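Local coordinates for protein oxidoreductase, iron/ascorbate family (Shewanella oneidensis, PDB 3ON7) that is probably an iron(II)- and 2-oxoglutarate-dependent oxygenase that forms ethylene and oxidises L-arginine, at residues S53-K56 / N57-M60; G96-D100 / S101-N105. All blocks are in the same frame, centred on the assembly; numbering follows the deposited sequence.

Interaction 1 (S53-K56 / N57-M60); sequences SEAK and NEFM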
loop_
_atom_site.group_PDB
_atom_site.type_symbol
_atom_site.label_atom_id
_atom_site.label_comp_id
_atom_site.label_asym_id
_atom_site.label_seq_id
_atom_site.Cartn_x
_atom_site.Cartn_y
_atom_site.Cartn_z
ATOM N N SER B 53 -1.860 -28.715 -11.157
ATOM C CA SER B 53 -0.492 -28.734 -11.697
ATOM C C SER B 53 0.437 -27.846 -10.875
ATOM O O SER B 53 -0.026 -26.853 -10.302
ATOM C CB SER B 53 -0.506 -28.155 -13.118
ATOM O OG SER B 53 -0.775 -26.743 -13.124
ATOM N N GLU B 54 1.740 -28.126 -10.886
ATOM C CA GLU B 54 2.674 -27.211 -10.222
ATOM C C GLU B 54 3.075 -26.061 -11.173
ATOM O O GLU B 54 3.732 -25.090 -10.768
ATOM C CB GLU B 54 3.872 -27.963 -9.593
ATOM C CG GLU B 54 3.501 -28.916 -8.359
ATOM C CD GLU B 54 2.543 -28.287 -7.283
ATOM O OE1 GLU B 54 2.978 -27.401 -6.498
ATOM O OE2 GLU B 54 1.349 -28.704 -7.213
ATOM N N ALA B 55 2.642 -26.152 -12.430
ATOM C CA ALA B 55 2.853 -25.057 -13.393
ATOM C C ALA B 55 2.157 -23.766 -12.980
ATOM O O ALA B 55 2.501 -22.705 -13.476
ATOM C CB ALA B 55 2.371 -25.471 -14.792
ATOM N N LYS B 56 1.149 -23.868 -12.106
ATOM C CA LYS B 56 0.442 -22.700 -11.592
ATOM C C LYS B 56 1.372 -21.704 -10.912
ATOM O O LYS B 56 1.106 -20.486 -10.937
ATOM C CB LYS B 56 -0.634 -23.106 -10.590
ATOM C CG LYS B 56 -0.116 -23.822 -9.346
ATOM C CD LYS B 56 -1.245 -24.538 -8.623
ATOM C CE LYS B 56 -0.711 -25.240 -7.381
ATOM N NZ LYS B 56 -1.748 -25.944 -6.659
ATOM N N ASN B 57 2.444 -22.220 -10.303
ATOM C CA ASN B 57 3.369 -21.398 -9.548
ATOM C C ASN B 57 4.096 -20.366 -10.402
ATOM O O ASN B 57 4.643 -19.410 -9.864
ATOM C CB ASN B 57 4.374 -22.267 -8.779
ATOM C CG ASN B 57 3.700 -23.135 -7.708
ATOM O OD1 ASN B 57 3.050 -22.628 -6.785
ATOM N ND2 ASN B 57 3.855 -24.449 -7.832
ATOM N N GLU B 58 4.096 -20.558 -11.721
ATOM C CA GLU B 58 4.595 -19.542 -12.652
ATOM C C GLU B 58 3.760 -18.260 -12.655
ATOM O O GLU B 58 4.208 -17.239 -13.159
ATOM C CB GLU B 58 4.622 -20.072 -14.094
ATOM C CG GLU B 58 5.697 -21.123 -14.406
ATOM C CD GLU B 58 5.418 -21.894 -15.712
ATOM O OE1 GLU B 58 4.794 -21.319 -16.645
ATOM O OE2 GLU B 58 5.824 -23.078 -15.794
ATOM N N PHE B 59 2.540 -18.317 -12.138
ATOM C CA PHE B 59 1.657 -17.159 -12.146
ATOM C C PHE B 59 1.476 -16.524 -10.769
ATOM O O PHE B 59 0.472 -15.859 -10.536
ATOM C CB PHE B 59 0.320 -17.553 -12.776
ATOM C CG PHE B 59 0.461 -18.046 -14.181
ATOM C CD1 PHE B 59 0.765 -19.385 -14.435
ATOM C CD2 PHE B 59 0.357 -17.178 -15.248
ATOM C CE1 PHE B 59 0.937 -19.843 -15.727
ATOM C CE2 PHE B 59 0.516 -17.643 -16.559
ATOM C CZ PHE B 59 0.812 -18.969 -16.787
HETATM N N MSE B 60 2.459 -16.705 -9.879
HETATM C CA MSE B 60 2.437 -16.088 -8.542
HETATM C C MSE B 60 1.979 -14.675 -8.704
HETATM O O MSE B 60 2.475 -13.966 -9.569
HETATM C CB MSE B 60 3.834 -16.020 -7.895
HETATM C CG MSE B 60 4.400 -17.328 -7.343
HETATM SE SE MSE B 60 3.272 -18.151 -6.005
HETATM C CE MSE B 60 3.024 -16.545 -4.950
#

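Interaction 2 (G96-D100 / S101-N105); sequences GRIPD and SLRAN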
loop_
_atom_site.group_PDB
_atom_site.type_symbol
_atom_site.label_atom_id
_atom_site.label_comp_id
_atom_site.label_asym_id
_atom_site.label_seq_id
_atom_site.Cartn_x
_atom_site.Cartn_y
_atom_site.Cartn_z
ATOM N N GLY B 96 -5.334 -7.789 -16.169
ATOM C CA GLY B 96 -4.312 -8.453 -15.375
ATOM C C GLY B 96 -3.734 -9.695 -16.023
ATOM O O GLY B 96 -4.020 -10.015 -17.178
ATOM N N ARG B 97 -2.926 -10.410 -15.254
ATOM C CA ARG B 97 -2.265 -11.585 -15.766
ATOM C C ARG B 97 -3.194 -12.761 -15.783
ATOM O O ARG B 97 -3.820 -13.079 -14.788
ATOM C CB ARG B 97 -1.073 -11.944 -14.918
ATOM C CG ARG B 97 -0.129 -12.782 -15.721
ATOM C CD ARG B 97 1.025 -13.127 -14.942
ATOM N NE ARG B 97 1.881 -14.053 -15.630
ATOM C CZ ARG B 97 2.901 -14.659 -15.037
ATOM N NH1 ARG B 97 3.149 -14.416 -13.744
ATOM N NH2 ARG B 97 3.669 -15.503 -15.729
ATOM N N ILE B 98 -3.247 -13.429 -16.927
ATOM C CA ILE B 98 -4.071 -14.617 -17.117
ATOM C C ILE B 98 -3.264 -15.608 -17.971
ATOM O O ILE B 98 -2.646 -15.208 -18.942
ATOM C CB ILE B 98 -5.390 -14.273 -17.845
ATOM C CG1 ILE B 98 -6.082 -13.088 -17.161
ATOM C CG2 ILE B 98 -6.312 -15.479 -17.847
ATOM C CD1 ILE B 98 -7.318 -12.638 -17.828
ATOM N N PRO B 99 -3.260 -16.893 -17.604
ATOM C CA PRO B 99 -2.526 -17.850 -18.434
ATOM C C PRO B 99 -3.137 -17.941 -19.820
ATOM O O PRO B 99 -4.365 -17.959 -19.938
ATOM C CB PRO B 99 -2.708 -19.185 -17.691
ATOM C CG PRO B 99 -3.072 -18.821 -16.329
ATOM C CD PRO B 99 -3.869 -17.544 -16.441
ATOM N N ASP B 100 -2.295 -17.965 -20.847
ATOM C CA ASP B 100 -2.759 -17.951 -22.241
ATOM C C ASP B 100 -3.844 -18.970 -22.523
ATOM O O ASP B 100 -4.826 -18.642 -23.194
ATOM C CB ASP B 100 -1.601 -18.202 -23.228
ATOM C CG ASP B 100 -0.701 -16.982 -23.408
ATOM O OD1 ASP B 100 -1.187 -15.840 -23.243
ATOM O OD2 ASP B 100 0.493 -17.166 -23.727
ATOM N N SER B 101 -3.681 -20.191 -22.015
ATOM C CA SER B 101 -4.612 -21.299 -22.371
ATOM C C SER B 101 -6.003 -21.081 -21.793
ATOM O O SER B 101 -6.964 -21.677 -22.265
ATOM C CB SER B 101 -4.052 -22.685 -21.962
ATOM O OG SER B 101 -4.194 -22.947 -20.571
ATOM N N LEU B 102 -6.118 -20.196 -20.803
ATOM C CA LEU B 102 -7.370 -19.993 -20.086
ATOM C C LEU B 102 -8.061 -18.656 -20.392
ATOM O O LEU B 102 -9.209 -18.478 -20.028
ATOM C CB LEU B 102 -7.119 -20.094 -18.573
ATOM C CG LEU B 102 -6.580 -21.384 -17.950
ATOM C CD1 LEU B 102 -6.172 -21.155 -16.472
ATOM C CD2 LEU B 102 -7.585 -22.505 -18.060
ATOM N N ARG B 103 -7.367 -17.723 -21.036
ATOM C CA ARG B 103 -7.860 -16.352 -21.256
ATOM C C ARG B 103 -9.230 -16.246 -21.992
ATOM O O ARG B 103 -10.144 -15.543 -21.537
ATOM C CB ARG B 103 -6.795 -15.549 -22.025
ATOM C CG ARG B 103 -7.165 -14.078 -22.347
ATOM C CD ARG B 103 -5.990 -13.314 -22.979
ATOM N NE ARG B 103 -4.874 -13.125 -22.030
ATOM C CZ ARG B 103 -4.653 -12.028 -21.292
ATOM N NH1 ARG B 103 -5.464 -10.979 -21.364
ATOM N NH2 ARG B 103 -3.608 -11.982 -20.453
ATOM N N ALA B 104 -9.372 -16.942 -23.114
ATOM C CA ALA B 104 -10.566 -16.799 -23.953
ATOM C C ALA B 104 -11.828 -17.096 -23.164
ATOM O O ALA B 104 -12.751 -16.297 -23.148
ATOM C CB ALA B 104 -10.487 -17.698 -25.169
ATOM N N ASN B 105 -11.855 -18.235 -22.496
ATOM C CA ASN B 105 -13.040 -18.659 -21.774
ATOM C C ASN B 105 -13.323 -17.787 -20.571
ATOM O O ASN B 105 -14.482 -17.445 -20.295
ATOM C CB ASN B 105 -12.929 -20.132 -21.356
ATOM C CG ASN B 105 -13.119 -21.101 -22.541
ATOM O OD1 ASN B 105 -13.609 -20.714 -23.593
ATOM N ND2 ASN B 105 -12.720 -22.341 -22.366
HETATM O O HOH W 1 -5.053 -8.860 -19.410
HETATM O O HOH W 2 -2.546 -14.292 -21.586
HETATM O O HOH W 3 -7.630 -19.030 -24.105
#

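Interaction 1 (S53-K56 / N57-M60)
A short 3-10 turn, residues 55-58, in the loop between helix 37-51 and strand 68-70 brings E54, A55 and K56 against N57, E58 and F59. Three successive i to i+3 backbone bonds define it. N57 N reaches E54 O at 3.2 Å and E58 N reaches A55 O at 3.2 Å; F59 N closes on K56 O at 2.9 Å, each donor standing above the plane of its carbonyl. N57 adds its side chain to the first rung. With CG beside its own backbone N (chi1 -64°), ND2 folds back over the turn and gives a weak bond to E54 O at 3.0 Å and another to E54 OE1 at 3.4 Å. The E54 and N57 side chains run side by side, carboxylate and amide planes 56° apart. E58 lays CB against A55 O, at 3.4 Å. K56 points its extended chain off the turn, where NZ bonds to F51 O and forms a salt bridge with E88. The F59 ring turns its edge to the turn, K56 O lying in the ring plane 3.7 Å from CD1, while F50, R97 and P99 also touch this side chain. Cutting F59 back to an alanine removes the ring and would probably leave a gap between the turn and these three neighbours. E54 O thus accepts the backbone N-H of N57 and, more weakly, its amide, while the long bond to OE1 probably adds little to the hold on the exposed E54 carboxylate.

Interaction 2 (G96-D100 / S101-N105)
From G96 to P99 the chain is extended, and at D100 it bends into a turn that P99 O closes by accepting L102 N at 3.0 Å with an N-H...O angle of 154°. R103 N follows with two weak bonds, to P99 O and to D100 O, and water 3 links D100 O to A104 N. The turn thereby leads the loop after strand 88-92 into the first residues of helix 103-126, within the region that matches the N-terminal family of non-haem dioxygenases. On one side of the lead-in, P99 CG meets L102 CD1 at 3.9 Å, the two side chains crossing at a slant; F50 and W47 of helix 37-51 adjoin P99 and L102 respectively. R103 reaches back along the loop. CG lies opposite the backbone N (chi1 180°) and the chain bends at chi3 (-67°), which carries the guanidinium over I98. There CB of I98 sits 3.8 Å above one face, displaced toward the rim, while I98 CG2 packs 3.8 Å from R103 CA. Two waters lie in the guanidinium plane at its edge. Water 1 joins NH1 of R103 to G96 O; water 2 accepts from R103 NE at 2.6 Å and donates to both I98 O and D100 OD1. The carboxylate of D100 therefore meets the arginine through water, its OD1 4.7 Å from R103 NE, and their opposite charges probably still attract.

Interactions 1 and 2 follow one another along the chain, with centres about 13 Å apart, and meet directly on the same side of the chain's centre. F59 makes most of the junction: its CE2 lies 3.6 Å from P99 CA and its CD2 3.5 Å from R97 NE. Beside it, E58 O lies 3.1 Å from R97 NH1, a close polar approach that is at best a weak bond. Helix 37-51 borders both contacts through F50. A glycerol, probably from crystallisation, lies about 4 Å from the R103 side chain. H174, D176 and H231, the possible iron site, which is empty here, belong to neither contact.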